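Long-range contact in ribulose bisphosphate carboxylase small chain (Galdieria sulphuraria, PDB 4F0H), which forms the small subunit of RuBisCO, the enzyme that fixes carbon dioxide onto ribulose 1,5-bisphosphate, and probably helps to hold the large subunits together: residues I27-Y37 against W48-T59. Sequence-based numbering, arbitrary orientation.
Sequences ISKKLAIGIEY and WEMWGLPLFEVT
With CG set between its backbone N and carbonyl carbon (chi1 64°), Tyr37 lays its ring against Glu49 CB, whereas Trp51, its CG anti to the backbone N (chi1 176°), drops its indole alongside Ile35. Glu49 CB lies over one face of the Tyr37 ring, 3.6 Å from the centroid, in a CH-pi contact; Trp51 N sits at the ring's edge. The carboxylate of Glu49 bends away, and its OE2 is hydrogen-bonded to an aromatic side chain of another protein chain. In the same pair, Tyr37 N donates to Glu49 O at 2.8 Å in the carbonyl plane, and Glu49 N returns a bond to Tyr37 O. Replacing Tyr37 by alanine would probably leave Phe78 without its edge-to-face partner and the aliphatic part of Glu49 freer to shift. Ile35 CG2 packs 3.8 Å from Trp51 CB, the two side chains pointing the same way towards helix 61-74, where Trp51 NE1 hydrogen-bonds Glu67 OE1; Trp51 N also donates to Ile35 O. On the other side of the sheet, the side chains of Glu36 and Trp48 cross at about a right angle, and one water joins Glu36 OE2 to Trp48 N. The register slips by two between Glu36-Met50 and Ile33-Leu55, and in this gap a water accepts a hydrogen bond from Ile35 N and lies within hydrogen-bonding distance of Trp51 O. Direct pairing resumes where Ile33 N reaches Leu55 O at 3.0 Å and Leu55 N reaches Ile33 O at 2.7 Å. Ala32 CB then meets Phe56 CE2 at 3.4 Å, and Ile27 CD1, on the last turn of helix 16-28, touches Val58 CG1 at 3.6 Å. The whole is an irregular antiparallel hairpin at the edge of the four-stranded, helix-backed sheet characteristic of RuBisCO small subunits, its outer strand facing other protein chains.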
ATOM      1  N   ILE B  27      21.318 -48.856  19.200  1.00 12.91           N
ATOM      2  CA  ILE B  27      20.934 -49.379  20.493  1.00 12.55           C
ATOM      3  C   ILE B  27      21.755 -48.703  21.557  1.00 15.93           C
ATOM      4  O   ILE B  27      21.241 -48.333  22.598  1.00 14.92           O
ATOM      5  CB  ILE B  27      21.111 -50.891  20.558  1.00 14.74           C
ATOM      6  CG1 ILE B  27      20.110 -51.634  19.640  1.00  9.96           C
ATOM      7  CG2 ILE B  27      20.927 -51.435  21.998  1.00 15.83           C
ATOM      8  CD1 ILE B  27      20.305 -53.142  19.733  1.00 15.85           C
ATOM      9  N   SER B  28      23.042 -48.524  21.290  1.00 16.11           N
ATOM     10  CA  SER B  28      23.907 -47.932  22.275  1.00 16.75           C
ATOM     11  C   SER B  28      23.484 -46.484  22.455  1.00 16.92           C
ATOM     12  O   SER B  28      23.676 -45.942  23.510  1.00 18.11           O
ATOM     13  CB  SER B  28      25.345 -48.032  21.807  1.00 14.31           C
ATOM     14  OG  SER B  28      25.539 -46.986  20.847  1.00 25.03           O
ATOM     15  N   LYS B  29      22.829 -45.894  21.450  1.00 19.08           N
ATOM     16  CA  LYS B  29      22.358 -44.506  21.508  1.00 16.15           C
ATOM     17  C   LYS B  29      20.952 -44.406  22.063  1.00 16.40           C
ATOM     18  O   LYS B  29      20.351 -43.334  22.125  1.00 19.32           O
ATOM     19  CB  LYS B  29      22.294 -43.942  20.092  1.00 15.33           C
ATOM     20  CG  LYS B  29      23.498 -43.123  19.687  1.00 18.84           C
ATOM     21  CD  LYS B  29      24.710 -43.626  20.388  1.00 20.10           C
ATOM     22  CE  LYS B  29      25.793 -42.522  20.415  1.00 26.20           C
ATOM     23  NZ  LYS B  29      25.172 -41.150  20.169  1.00 28.98           N
ATOM     24  N   LYS B  30      20.375 -45.540  22.358  1.00 15.05           N
ATOM     25  CA  LYS B  30      19.084 -45.577  22.966  1.00 17.23           C
ATOM     26  C   LYS B  30      17.993 -45.102  22.003  1.00 16.30           C
ATOM     27  O   LYS B  30      17.011 -44.522  22.455  1.00 12.91           O
ATOM     28  CB  LYS B  30      19.130 -44.697  24.221  1.00 21.40           C
ATOM     29  CG  LYS B  30      20.192 -45.232  25.216  1.00 27.05           C
ATOM     30  CD  LYS B  30      20.917 -44.138  26.029  1.00 31.05           C
ATOM     31  CE  LYS B  30      19.917 -43.417  26.973  1.00 33.31           C
ATOM     32  NZ  LYS B  30      20.502 -42.878  28.244  1.00 34.59           N
ATOM     33  N   LEU B  31      18.157 -45.340  20.701  1.00 10.03           N
ATOM     34  CA  LEU B  31      17.158 -44.885  19.726  1.00 12.17           C
ATOM     35  C   LEU B  31      15.910 -45.797  19.597  1.00 11.18           C
ATOM     36  O   LEU B  31      16.021 -47.011  19.755  1.00 15.19           O
ATOM     37  CB  LEU B  31      17.827 -44.811  18.366  1.00  8.84           C
ATOM     38  CG  LEU B  31      19.102 -44.005  18.299  1.00 10.43           C
ATOM     39  CD1 LEU B  31      19.496 -43.879  16.795  1.00  7.71           C
ATOM     40  CD2 LEU B  31      18.932 -42.574  18.927  1.00 10.39           C
ATOM     41  N   ALA B  32      14.718 -45.250  19.312  1.00  7.31           N
ATOM     42  CA  ALA B  32      13.628 -46.059  18.750  1.00  8.88           C
ATOM     43  C   ALA B  32      13.991 -46.414  17.287  1.00 10.02           C
ATOM     44  O   ALA B  32      14.619 -45.612  16.571  1.00 12.33           O
ATOM     45  CB  ALA B  32      12.311 -45.239  18.785  1.00 12.13           C
ATOM     46  N   ILE B  33      13.681 -47.622  16.818  1.00 11.68           N
ATOM     47  CA  ILE B  33      14.124 -48.016  15.485  1.00  6.02           C
ATOM     48  C   ILE B  33      12.933 -48.310  14.595  1.00 12.50           C
ATOM     49  O   ILE B  33      12.107 -49.156  14.962  1.00 14.90           O
ATOM     50  CB  ILE B  33      15.075 -49.242  15.586  1.00 12.00           C
ATOM     51  CG1 ILE B  33      16.305 -48.871  16.390  1.00  7.80           C
ATOM     52  CG2 ILE B  33      15.350 -49.888  14.201  1.00  7.98           C
ATOM     53  CD1 ILE B  33      17.038 -50.017  16.918  1.00 11.21           C
ATOM     54  N   GLY B  34      12.834 -47.595  13.455  1.00 10.70           N
ATOM     55  CA  GLY B  34      11.732 -47.743  12.536  1.00 12.56           C
ATOM     56  C   GLY B  34      12.178 -48.265  11.171  1.00 12.21           C
ATOM     57  O   GLY B  34      13.273 -47.919  10.682  1.00 12.93           O
ATOM     58  N   ILE B  35      11.353 -49.098  10.561  1.00  3.92           N
ATOM     59  CA  ILE B  35      11.638 -49.630   9.246  1.00  2.49           C
ATOM     60  C   ILE B  35      10.526 -49.045   8.338  1.00  3.58           C
ATOM     61  O   ILE B  35       9.323 -49.192   8.634  1.00  4.67           O
ATOM     62  CB  ILE B  35      11.528 -51.163   9.246  1.00  4.77           C
ATOM     63  CG1 ILE B  35      12.707 -51.797   9.944  1.00  7.55           C
ATOM     64  CG2 ILE B  35      11.508 -51.731   7.771  1.00  5.82           C
ATOM     65  CD1 ILE B  35      12.408 -53.243  10.375  1.00  7.74           C
ATOM     66  N   GLU B  36      10.899 -48.377   7.239  1.00  5.04           N
ATOM     67  CA  GLU B  36       9.898 -47.672   6.411  1.00  4.07           C
ATOM     68  C   GLU B  36      10.215 -47.961   4.933  1.00  5.33           C
ATOM     69  O   GLU B  36      11.404 -48.147   4.556  1.00  7.37           O
ATOM     70  CB  GLU B  36       9.977 -46.194   6.650  1.00  3.09           C
ATOM     71  CG  GLU B  36       9.951 -45.822   8.157  1.00  8.51           C
ATOM     72  CD  GLU B  36       9.842 -44.279   8.427  1.00 11.16           C
ATOM     73  OE1 GLU B  36       9.554 -43.882   9.566  1.00 12.23           O
ATOM     74  OE2 GLU B  36      10.009 -43.458   7.530  1.00 12.40           O
ATOM     75  N   TYR B  37       9.193 -47.968   4.109  1.00  1.00           N
ATOM     76  CA  TYR B  37       9.392 -48.364   2.733  1.00  5.31           C
ATOM     77  C   TYR B  37       8.609 -47.490   1.751  1.00  4.90           C
ATOM     78  O   TYR B  37       7.604 -46.927   2.083  1.00  5.61           O
ATOM     79  CB  TYR B  37       9.050 -49.851   2.543  1.00  1.18           C
ATOM     80  CG  TYR B  37       7.608 -50.191   2.787  1.00  1.00           C
ATOM     81  CD1 TYR B  37       7.157 -50.499   4.017  1.00  6.73           C
ATOM     82  CD2 TYR B  37       6.713 -50.229   1.720  1.00  7.22           C
ATOM     83  CE1 TYR B  37       5.829 -50.734   4.249  1.00  4.18           C
ATOM     84  CE2 TYR B  37       5.412 -50.532   1.897  1.00  6.96           C
ATOM     85  CZ  TYR B  37       4.985 -50.823   3.181  1.00  5.79           C
ATOM     86  OH  TYR B  37       3.692 -51.146   3.383  1.00  5.83           O
ATOM     87  N   TRP B  48       7.277 -41.972   4.072  1.00  4.07           N
ATOM     88  CA  TRP B  48       7.253 -43.336   3.567  1.00 10.21           C
ATOM     89  C   TRP B  48       6.307 -44.205   4.361  1.00  5.19           C
ATOM     90  O   TRP B  48       5.911 -43.862   5.431  1.00  8.14           O
ATOM     91  CB  TRP B  48       8.626 -43.965   3.681  1.00  8.27           C
ATOM     92  CG  TRP B  48       9.671 -43.289   2.851  1.00  6.97           C
ATOM     93  CD1 TRP B  48       9.659 -42.021   2.368  1.00  3.81           C
ATOM     94  CD2 TRP B  48      10.919 -43.874   2.435  1.00  1.46           C
ATOM     95  NE1 TRP B  48      10.810 -41.798   1.611  1.00  3.89           N
ATOM     96  CE2 TRP B  48      11.594 -42.918   1.667  1.00  6.05           C
ATOM     97  CE3 TRP B  48      11.473 -45.150   2.557  1.00  6.14           C
ATOM     98  CZ2 TRP B  48      12.838 -43.184   1.049  1.00  5.41           C
ATOM     99  CZ3 TRP B  48      12.694 -45.405   1.967  1.00  5.32           C
ATOM    100  CH2 TRP B  48      13.379 -44.421   1.240  1.00  8.17           C
ATOM    101  N   GLU B  49       5.993 -45.382   3.843  1.00  7.64           N
ATOM    102  CA  GLU B  49       5.086 -46.283   4.547  1.00  7.24           C
ATOM    103  C   GLU B  49       5.813 -46.951   5.716  1.00  6.98           C
ATOM    104  O   GLU B  49       7.010 -47.239   5.637  1.00 11.19           O
ATOM    105  CB  GLU B  49       4.565 -47.369   3.599  1.00  8.15           C
ATOM    106  CG  GLU B  49       3.769 -46.819   2.417  1.00 11.85           C
ATOM    107  CD  GLU B  49       2.656 -45.824   2.840  1.00 13.59           C
ATOM    108  OE1 GLU B  49       1.798 -46.137   3.683  1.00 14.38           O
ATOM    109  OE2 GLU B  49       2.610 -44.735   2.272  1.00 14.79           O
ATOM    110  N   MET B  50       5.087 -47.219   6.780  1.00  8.95           N
ATOM    111  CA  MET B  50       5.650 -47.804   8.000  1.00 11.60           C
ATOM    112  C   MET B  50       5.551 -49.320   7.915  1.00  9.85           C
ATOM    113  O   MET B  50       4.483 -49.832   7.590  1.00  9.13           O
ATOM    114  CB  MET B  50       4.780 -47.384   9.169  1.00  9.98           C
ATOM    115  CG  MET B  50       4.930 -45.967   9.604  1.00 15.92           C
ATOM    116  SD  MET B  50       4.194 -45.628  11.253  1.00 21.48           S
ATOM    117  CE  MET B  50       5.575 -45.947  12.327  1.00 19.48           C
ATOM    118  N   TRP B  51       6.631 -50.052   8.195  1.00  7.55           N
ATOM    119  CA  TRP B  51       6.552 -51.509   8.308  1.00  9.38           C
ATOM    120  C   TRP B  51       6.343 -51.830   9.792  1.00 12.13           C
ATOM    121  O   TRP B  51       7.286 -51.829  10.587  1.00 12.32           O
ATOM    122  CB  TRP B  51       7.776 -52.189   7.742  1.00  9.62           C
ATOM    123  CG  TRP B  51       7.822 -53.669   7.906  1.00 13.19           C
ATOM    124  CD1 TRP B  51       8.467 -54.377   8.904  1.00 12.77           C
ATOM    125  CD2 TRP B  51       7.168 -54.641   7.079  1.00 10.48           C
ATOM    126  NE1 TRP B  51       8.250 -55.741   8.726  1.00 15.27           N
ATOM    127  CE2 TRP B  51       7.457 -55.918   7.613  1.00 16.08           C
ATOM    128  CE3 TRP B  51       6.381 -54.554   5.931  1.00 14.07           C
ATOM    129  CZ2 TRP B  51       6.963 -57.106   7.027  1.00 14.74           C
ATOM    130  CZ3 TRP B  51       5.883 -55.719   5.364  1.00 15.41           C
ATOM    131  CH2 TRP B  51       6.207 -56.979   5.890  1.00 12.84           C
ATOM    132  N   GLY B  52       5.086 -52.049  10.191  1.00 10.64           N
ATOM    133  CA  GLY B  52       4.798 -52.108  11.657  1.00 15.50           C
ATOM    134  C   GLY B  52       5.210 -50.851  12.443  1.00 15.33           C
ATOM    135  O   GLY B  52       5.413 -49.769  11.862  1.00 12.85           O
ATOM    136  N   LEU B  53       5.324 -50.971  13.761  1.00  9.75           N
ATOM    137  CA  LEU B  53       5.564 -49.828  14.645  1.00 14.67           C
ATOM    138  C   LEU B  53       7.068 -49.751  14.917  1.00 16.04           C
ATOM    139  O   LEU B  53       7.751 -50.758  14.801  1.00 18.27           O
ATOM    140  CB  LEU B  53       4.768 -50.038  15.959  1.00 12.48           C
ATOM    141  CG  LEU B  53       3.232 -49.954  15.777  1.00 13.37           C
ATOM    142  CD1 LEU B  53       2.433 -50.587  16.874  1.00 13.91           C
ATOM    143  CD2 LEU B  53       2.839 -48.465  15.671  1.00 15.23           C
ATOM    144  N   PRO B  54       7.609 -48.558  15.267  1.00 16.89           N
ATOM    145  CA  PRO B  54       9.038 -48.560  15.652  1.00 14.31           C
ATOM    146  C   PRO B  54       9.324 -49.558  16.823  1.00 15.57           C
ATOM    147  O   PRO B  54       8.414 -49.933  17.515  1.00 14.27           O
ATOM    148  CB  PRO B  54       9.269 -47.100  16.093  1.00 13.16           C
ATOM    149  CG  PRO B  54       8.114 -46.349  15.464  1.00 15.53           C
ATOM    150  CD  PRO B  54       6.975 -47.261  15.567  1.00 11.26           C
ATOM    151  N   LEU B  55      10.560 -50.009  17.010  1.00 10.82           N
ATOM    152  CA  LEU B  55      10.807 -50.988  18.049  1.00 10.37           C
ATOM    153  C   LEU B  55      11.459 -50.177  19.117  1.00 14.68           C
ATOM    154  O   LEU B  55      12.384 -49.447  18.778  1.00 11.84           O
ATOM    155  CB  LEU B  55      11.790 -52.015  17.516  1.00 13.21           C
ATOM    156  CG  LEU B  55      11.288 -52.671  16.219  1.00 12.68           C
ATOM    157  CD1 LEU B  55      12.315 -53.625  15.618  1.00 17.53           C
ATOM    158  CD2 LEU B  55      10.042 -53.386  16.542  1.00 10.68           C
ATOM    159  N   PHE B  56      10.963 -50.196  20.368  1.00 16.00           N
ATOM    160  CA  PHE B  56      11.614 -49.439  21.446  1.00 17.10           C
ATOM    161  C   PHE B  56      12.383 -50.330  22.430  1.00 17.91           C
ATOM    162  O   PHE B  56      12.128 -51.513  22.526  1.00 16.37           O
ATOM    163  CB  PHE B  56      10.596 -48.556  22.210  1.00 19.11           C
ATOM    164  CG  PHE B  56       9.749 -47.690  21.317  1.00 20.49           C
ATOM    165  CD1 PHE B  56       8.621 -48.209  20.702  1.00 17.96           C
ATOM    166  CD2 PHE B  56      10.081 -46.349  21.102  1.00 19.49           C
ATOM    167  CE1 PHE B  56       7.835 -47.436  19.865  1.00 19.68           C
ATOM    168  CE2 PHE B  56       9.291 -45.549  20.264  1.00 20.22           C
ATOM    169  CZ  PHE B  56       8.159 -46.089  19.634  1.00 17.41           C
ATOM    170  N   GLU B  57      13.342 -49.784  23.160  1.00 20.95           N
ATOM    171  CA  GLU B  57      14.010 -50.606  24.187  1.00 28.14           C
ATOM    172  C   GLU B  57      14.609 -51.899  23.644  1.00 29.14           C
ATOM    173  O   GLU B  57      14.685 -52.887  24.386  1.00 29.61           O
ATOM    174  CB  GLU B  57      13.025 -51.035  25.287  1.00 31.64           C
ATOM    175  CG  GLU B  57      12.227 -49.920  25.934  1.00 39.28           C
ATOM    176  CD  GLU B  57      13.085 -49.015  26.807  1.00 44.03           C
ATOM    177  OE1 GLU B  57      12.645 -48.747  27.953  1.00 46.07           O
ATOM    178  OE2 GLU B  57      14.188 -48.577  26.362  1.00 45.42           O
ATOM    179  N   VAL B  58      15.005 -51.914  22.369  1.00 27.14           N
ATOM    180  CA  VAL B  58      15.617 -53.105  21.755  1.00 25.13           C
ATOM    181  C   VAL B  58      16.958 -53.370  22.439  1.00 26.44           C
ATOM    182  O   VAL B  58      17.629 -52.430  22.816  1.00 23.99           O
ATOM    183  CB  VAL B  58      15.834 -52.838  20.244  1.00 25.37           C
ATOM    184  CG1 VAL B  58      16.815 -53.813  19.634  1.00 22.35           C
ATOM    185  CG2 VAL B  58      14.475 -52.868  19.516  1.00 22.37           C
ATOM    186  N   THR B  59      17.351 -54.623  22.639  1.00 26.85           N
ATOM    187  CA  THR B  59      18.601 -54.865  23.369  1.00 30.17           C
ATOM    188  C   THR B  59      19.481 -55.814  22.594  1.00 27.40           C
ATOM    189  O   THR B  59      20.554 -56.095  22.990  1.00 26.25           O
ATOM    190  CB  THR B  59      18.350 -55.481  24.780  1.00 32.36           C
ATOM    191  OG1 THR B  59      17.599 -56.688  24.636  1.00 34.54           O
ATOM    192  CG2 THR B  59      17.550 -54.577  25.633  1.00 31.07           C
TER
HETATM  193  O   HOH W   1      14.792 -49.676  20.016  1.00 28.89           O
HETATM  194  O   HOH W   2       7.906 -48.160  11.168  1.00 21.01           O
HETATM  195  O   HOH W   3       9.355 -50.447  12.143  1.00 35.24           O
HETATM  196  O   HOH W   4       9.586 -41.465   5.989  1.00 10.69           O